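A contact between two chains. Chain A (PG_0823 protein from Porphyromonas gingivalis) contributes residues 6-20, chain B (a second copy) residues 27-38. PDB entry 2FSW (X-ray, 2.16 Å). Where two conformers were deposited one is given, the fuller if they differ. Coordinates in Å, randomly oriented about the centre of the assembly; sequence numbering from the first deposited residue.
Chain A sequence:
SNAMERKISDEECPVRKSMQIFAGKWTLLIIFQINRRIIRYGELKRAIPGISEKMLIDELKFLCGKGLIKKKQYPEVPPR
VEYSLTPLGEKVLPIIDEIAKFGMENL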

# COMPACT_ATOMS: atom_id res chain seq x y z
N ARG A 6 15.62 15.21 -5.01
CA ARG A 6 14.45 16.10 -4.74
C ARG A 6 13.74 15.85 -3.39
O ARG A 6 14.37 15.38 -2.44
CB ARG A 6 13.47 16.10 -5.93
CG ARG A 6 13.84 17.16 -6.99
CD ARG A 6 12.61 17.76 -7.67
NE ARG A 6 12.40 17.22 -9.02
CZ ARG A 6 11.45 16.35 -9.35
NH1 ARG A 6 11.35 15.93 -10.62
NH2 ARG A 6 10.60 15.88 -8.44
N LYS A 7 12.44 16.16 -3.33
CA LYS A 7 11.71 16.45 -2.08
C LYS A 7 11.67 15.29 -1.08
O LYS A 7 11.19 14.20 -1.41
CB LYS A 7 10.29 16.90 -2.42
CG LYS A 7 9.86 18.23 -1.82
CD LYS A 7 8.50 18.65 -2.40
CE LYS A 7 7.81 19.72 -1.55
NZ LYS A 7 8.34 21.09 -1.73
N ILE A 8 12.14 15.55 0.14
CA ILE A 8 12.18 14.53 1.20
C ILE A 8 10.79 14.12 1.70
O ILE A 8 9.87 14.95 1.73
CB ILE A 8 13.08 14.93 2.42
CG1 ILE A 8 12.37 15.94 3.33
CG2 ILE A 8 14.47 15.42 1.94
CD1 ILE A 8 12.98 16.06 4.73
N SER A 9 10.65 12.86 2.09
CA SER A 9 9.39 12.33 2.61
C SER A 9 9.21 12.64 4.10
O SER A 9 9.39 11.77 4.97
CB SER A 9 9.26 10.82 2.33
OG SER A 9 9.04 10.59 0.95
N ASP A 10 8.91 13.90 4.40
CA ASP A 10 8.63 14.33 5.77
C ASP A 10 7.14 14.26 6.07
O ASP A 10 6.42 13.40 5.54
CB ASP A 10 9.17 15.75 6.02
CG ASP A 10 8.51 16.81 5.13
OD1 ASP A 10 7.57 16.50 4.36
OD2 ASP A 10 8.95 17.97 5.19
N GLU A 11 6.67 15.18 6.91
CA GLU A 11 5.27 15.25 7.30
C GLU A 11 4.43 15.85 6.18
O GLU A 11 3.24 15.58 6.07
CB GLU A 11 5.09 16.10 8.57
CG GLU A 11 6.13 15.88 9.67
CD GLU A 11 7.41 16.66 9.43
OE1 GLU A 11 7.33 17.84 9.01
OE2 GLU A 11 8.50 16.10 9.66
N GLU A 12 5.06 16.68 5.35
CA GLU A 12 4.31 17.33 4.29
C GLU A 12 4.31 16.51 2.99
O GLU A 12 3.86 17.00 1.95
CB GLU A 12 4.79 18.78 4.06
CG GLU A 12 6.11 18.96 3.32
CD GLU A 12 6.38 20.41 2.95
OE1 GLU A 12 7.03 20.64 1.90
OE2 GLU A 12 5.96 21.32 3.69
N CYS A 13 4.78 15.26 3.07
CA CYS A 13 4.86 14.41 1.87
C CYS A 13 3.53 13.71 1.60
O CYS A 13 2.97 13.03 2.48
CB CYS A 13 5.98 13.36 1.99
SG CYS A 13 6.02 12.07 0.66
N PRO A 14 2.99 13.91 0.38
CA PRO A 14 1.70 13.31 0.06
C PRO A 14 1.74 11.79 0.04
O PRO A 14 0.73 11.17 0.34
CB PRO A 14 1.40 13.87 -1.33
CG PRO A 14 2.70 14.27 -1.89
CD PRO A 14 3.52 14.71 -0.73
N VAL A 15 2.87 11.21 -0.32
CA VAL A 15 3.02 9.77 -0.35
C VAL A 15 3.07 9.27 1.09
O VAL A 15 2.37 8.32 1.45
CB VAL A 15 4.28 9.32 -1.15
CG1 VAL A 15 4.44 7.80 -1.09
CG2 VAL A 15 4.16 9.78 -2.61
N ARG A 16 3.87 9.94 1.92
CA ARG A 16 3.94 9.57 3.33
C ARG A 16 2.59 9.68 4.02
O ARG A 16 2.18 8.77 4.74
CB ARG A 16 5.01 10.38 4.07
CG ARG A 16 5.24 9.83 5.46
CD ARG A 16 6.66 9.99 5.90
NE ARG A 16 6.82 9.46 7.24
CZ ARG A 16 7.94 9.54 7.95
NH1 ARG A 16 9.01 10.15 7.45
NH2 ARG A 16 7.98 9.03 9.17
N LYS A 17 1.89 10.79 3.80
CA LYS A 17 0.52 10.94 4.34
C LYS A 17 -0.39 9.78 3.94
O LYS A 17 -1.11 9.22 4.77
CB LYS A 17 -0.10 12.27 3.91
CG LYS A 17 0.49 13.48 4.61
CD LYS A 17 -0.54 14.58 4.75
CE LYS A 17 -0.27 15.71 3.78
NZ LYS A 17 -1.29 16.77 3.91
N SER A 18 -0.34 9.40 2.66
CA SER A 18 -1.19 8.32 2.16
C SER A 18 -0.85 6.97 2.78
O SER A 18 -1.74 6.15 3.02
CB SER A 18 -1.07 8.20 0.64
OG SER A 18 -1.66 9.30 -0.00
N MSE A 19 0.44 6.73 3.02
CA MSE A 19 0.86 5.44 3.57
C MSE A 19 0.45 5.24 5.04
O MSE A 19 0.28 4.10 5.47
CB MSE A 19 2.35 5.18 3.32
CG MSE A 19 2.67 4.96 1.82
SE MSE A 19 1.44 3.83 0.84
CE MSE A 19 1.63 2.14 1.96
N GLN A 20 0.22 6.34 5.77
CA GLN A 20 -0.43 6.28 7.09
C GLN A 20 -1.77 5.56 7.03
O GLN A 20 -2.16 4.85 7.97
CB GLN A 20 -0.67 7.69 7.64
CG GLN A 20 0.56 8.57 7.73
CD GLN A 20 1.50 8.13 8.81
OE1 GLN A 20 2.44 7.39 8.55
NE2 GLN A 20 1.24 8.57 10.03
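Chain B (27-38) TLLIIFQINRRI

The side-chain amide of Gln B33 anchors chain B to chain A. Gln B33 NE2 donates to Ser A9 OG at 2.7 Å and to Lys A7 O at 3.2 Å, the second bond almost perfectly straight at 178°. A primary amide suits this place because its two N-H groups diverge, so one nitrogen can serve two acceptors on an extended, non-helical segment. The carbonyl end is used as well: one water donates both to Gln B33 OE1 (2.6 Å) and to Arg A6 O (2.5 Å), bridging the chains. Arg B37, the last residue of the type II' turn that begins at Ile B34, reaches back to brace the backbone of this glutamine, its NH2 donating to Gln B33 O at 2.6 Å.

Chain B presents helix 27-34, which runs nearly antiparallel to helix 14-20 of chain A, at 170°, with the axes 10.0 Å apart at closest approach. The register follows this direction: Gln B33 lies beside Ser A9 in the loop, Leu B29 beside Arg A16, and Leu B28 reaches Met A19, a selenomethionine. Cys A13 caps the chain A helix, its SG accepting from Arg A16 N at 3.3 Å, while the same sulfur packs 3.8 Å from Phe B32 CE2.

Apolar side chains fill the space between the helices. The CG2 of Val A15 sits over one face of the Phe B32 ring, 3.7 Å from its centroid and only 7° off the normal, a CH-pi contact in which a compact branched residue meets a flat surface; Ser A9 OG lies at the ring edge, 3.6 Å from Phe B32 CD2. Leu B29, the most covered residue, places CD2 3.7 Å from Val A15 CG1 and CD1 4.0 Å from Arg A16 CG. Farther along, the flexible Met A19 brings SE to 4.0 Å from Leu B28 CD1.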

# COMPACT_ATOMS: atom_id res chain seq x y z
N THR B 27 7.86 0.20 2.62
CA THR B 27 8.16 -0.36 1.28
C THR B 27 8.01 0.63 0.12
O THR B 27 8.97 0.89 -0.60
CB THR B 27 7.33 -1.63 0.99
OG1 THR B 27 7.49 -2.56 2.07
CG2 THR B 27 7.81 -2.29 -0.29
N LEU B 28 6.81 1.17 -0.06
CA LEU B 28 6.51 2.05 -1.18
C LEU B 28 7.20 3.40 -1.07
O LEU B 28 7.55 4.00 -2.10
CB LEU B 28 4.99 2.23 -1.34
CG LEU B 28 4.29 0.98 -1.85
CD1 LEU B 28 2.77 1.09 -1.72
CD2 LEU B 28 4.73 0.70 -3.30
N LEU B 29 7.39 3.88 0.16
CA LEU B 29 8.10 5.14 0.41
C LEU B 29 9.57 5.06 0.03
O LEU B 29 10.14 6.01 -0.51
CB LEU B 29 7.98 5.55 1.89
CG LEU B 29 6.81 6.46 2.29
CD1 LEU B 29 6.75 6.57 3.80
CD2 LEU B 29 6.93 7.87 1.65
N ILE B 30 10.20 3.94 0.35
CA ILE B 30 11.57 3.68 -0.07
C ILE B 30 11.69 3.73 -1.60
O ILE B 30 12.57 4.42 -2.14
CB ILE B 30 12.11 2.35 0.55
CG1 ILE B 30 12.37 2.57 2.04
CG2 ILE B 30 13.37 1.91 -0.17
CD1 ILE B 30 12.39 1.32 2.91
N ILE B 31 10.78 3.02 -2.28
CA ILE B 31 10.77 2.98 -3.74
C ILE B 31 10.53 4.39 -4.28
O ILE B 31 11.23 4.81 -5.20
CB ILE B 31 9.73 1.92 -4.29
CG1 ILE B 31 10.16 0.50 -3.87
CG2 ILE B 31 9.62 2.00 -5.81
CD1 ILE B 31 9.14 -0.60 -4.17
N PHE B 32 9.58 5.12 -3.68
CA PHE B 32 9.36 6.54 -3.99
C PHE B 32 10.64 7.36 -3.91
O PHE B 32 10.97 8.12 -4.83
CB PHE B 32 8.25 7.13 -3.09
CG PHE B 32 7.97 8.61 -3.34
CD1 PHE B 32 7.60 9.07 -4.62
CD2 PHE B 32 8.05 9.53 -2.30
CE1 PHE B 32 7.32 10.42 -4.86
CE2 PHE B 32 7.77 10.89 -2.52
CZ PHE B 32 7.42 11.33 -3.80
N GLN B 33 11.39 7.20 -2.82
CA GLN B 33 12.61 7.98 -2.61
C GLN B 33 13.76 7.61 -3.56
O GLN B 33 14.40 8.49 -4.13
CB GLN B 33 13.04 7.97 -1.13
CG GLN B 33 12.22 8.94 -0.27
CD GLN B 33 12.30 10.39 -0.77
OE1 GLN B 33 13.29 10.80 -1.40
NE2 GLN B 33 11.27 11.17 -0.49
N ILE B 34 14.00 6.31 -3.73
CA ILE B 34 14.97 5.88 -4.75
C ILE B 34 14.59 6.46 -6.12
O ILE B 34 15.40 7.16 -6.74
CB ILE B 34 15.12 4.34 -4.81
CG1 ILE B 34 15.64 3.79 -3.47
CG2 ILE B 34 16.08 3.96 -5.94
CD1 ILE B 34 15.44 2.27 -3.31
N ASN B 35 13.36 6.19 -6.58
CA ASN B 35 12.86 6.73 -7.84
C ASN B 35 13.78 6.32 -9.01
O ASN B 35 14.15 5.16 -9.14
CB ASN B 35 12.68 8.26 -7.74
CG ASN B 35 11.36 8.76 -8.34
OD1 ASN B 35 10.36 8.95 -7.62
ND2 ASN B 35 11.36 8.97 -9.66
N ARG B 36 14.16 7.29 -9.83
CA ARG B 36 14.89 7.04 -11.06
C ARG B 36 16.34 7.47 -10.97
O ARG B 36 16.96 7.83 -11.97
CB ARG B 36 14.22 7.76 -12.22
CG ARG B 36 12.87 7.21 -12.55
CD ARG B 36 12.21 8.03 -13.64
NE ARG B 36 10.76 7.87 -13.54
CZ ARG B 36 10.08 6.89 -14.11
NH1 ARG B 36 10.71 5.98 -14.85
NH2 ARG B 36 8.76 6.82 -13.95
N ARG B 37 16.87 7.44 -9.76
CA ARG B 37 18.23 7.86 -9.53
C ARG B 37 18.98 6.87 -8.65
O ARG B 37 18.43 5.85 -8.23
CB ARG B 37 18.28 9.29 -8.96
CG ARG B 37 17.33 9.61 -7.82
CD ARG B 37 17.86 9.15 -6.48
NE ARG B 37 16.86 9.40 -5.43
CZ ARG B 37 16.84 10.48 -4.65
NH1 ARG B 37 17.77 11.42 -4.77
NH2 ARG B 37 15.89 10.62 -3.73
N ILE B 38 20.25 7.17 -8.41
CA ILE B 38 21.11 6.40 -7.54
C ILE B 38 21.17 7.14 -6.22
O ILE B 38 21.46 8.34 -6.17
CB ILE B 38 22.54 6.28 -8.11
CG1 ILE B 38 22.52 5.99 -9.63
CG2 ILE B 38 23.38 5.29 -7.30
CD1 ILE B 38 22.14 4.58 -10.03
O HOH W 1 14.50 13.15 -1.37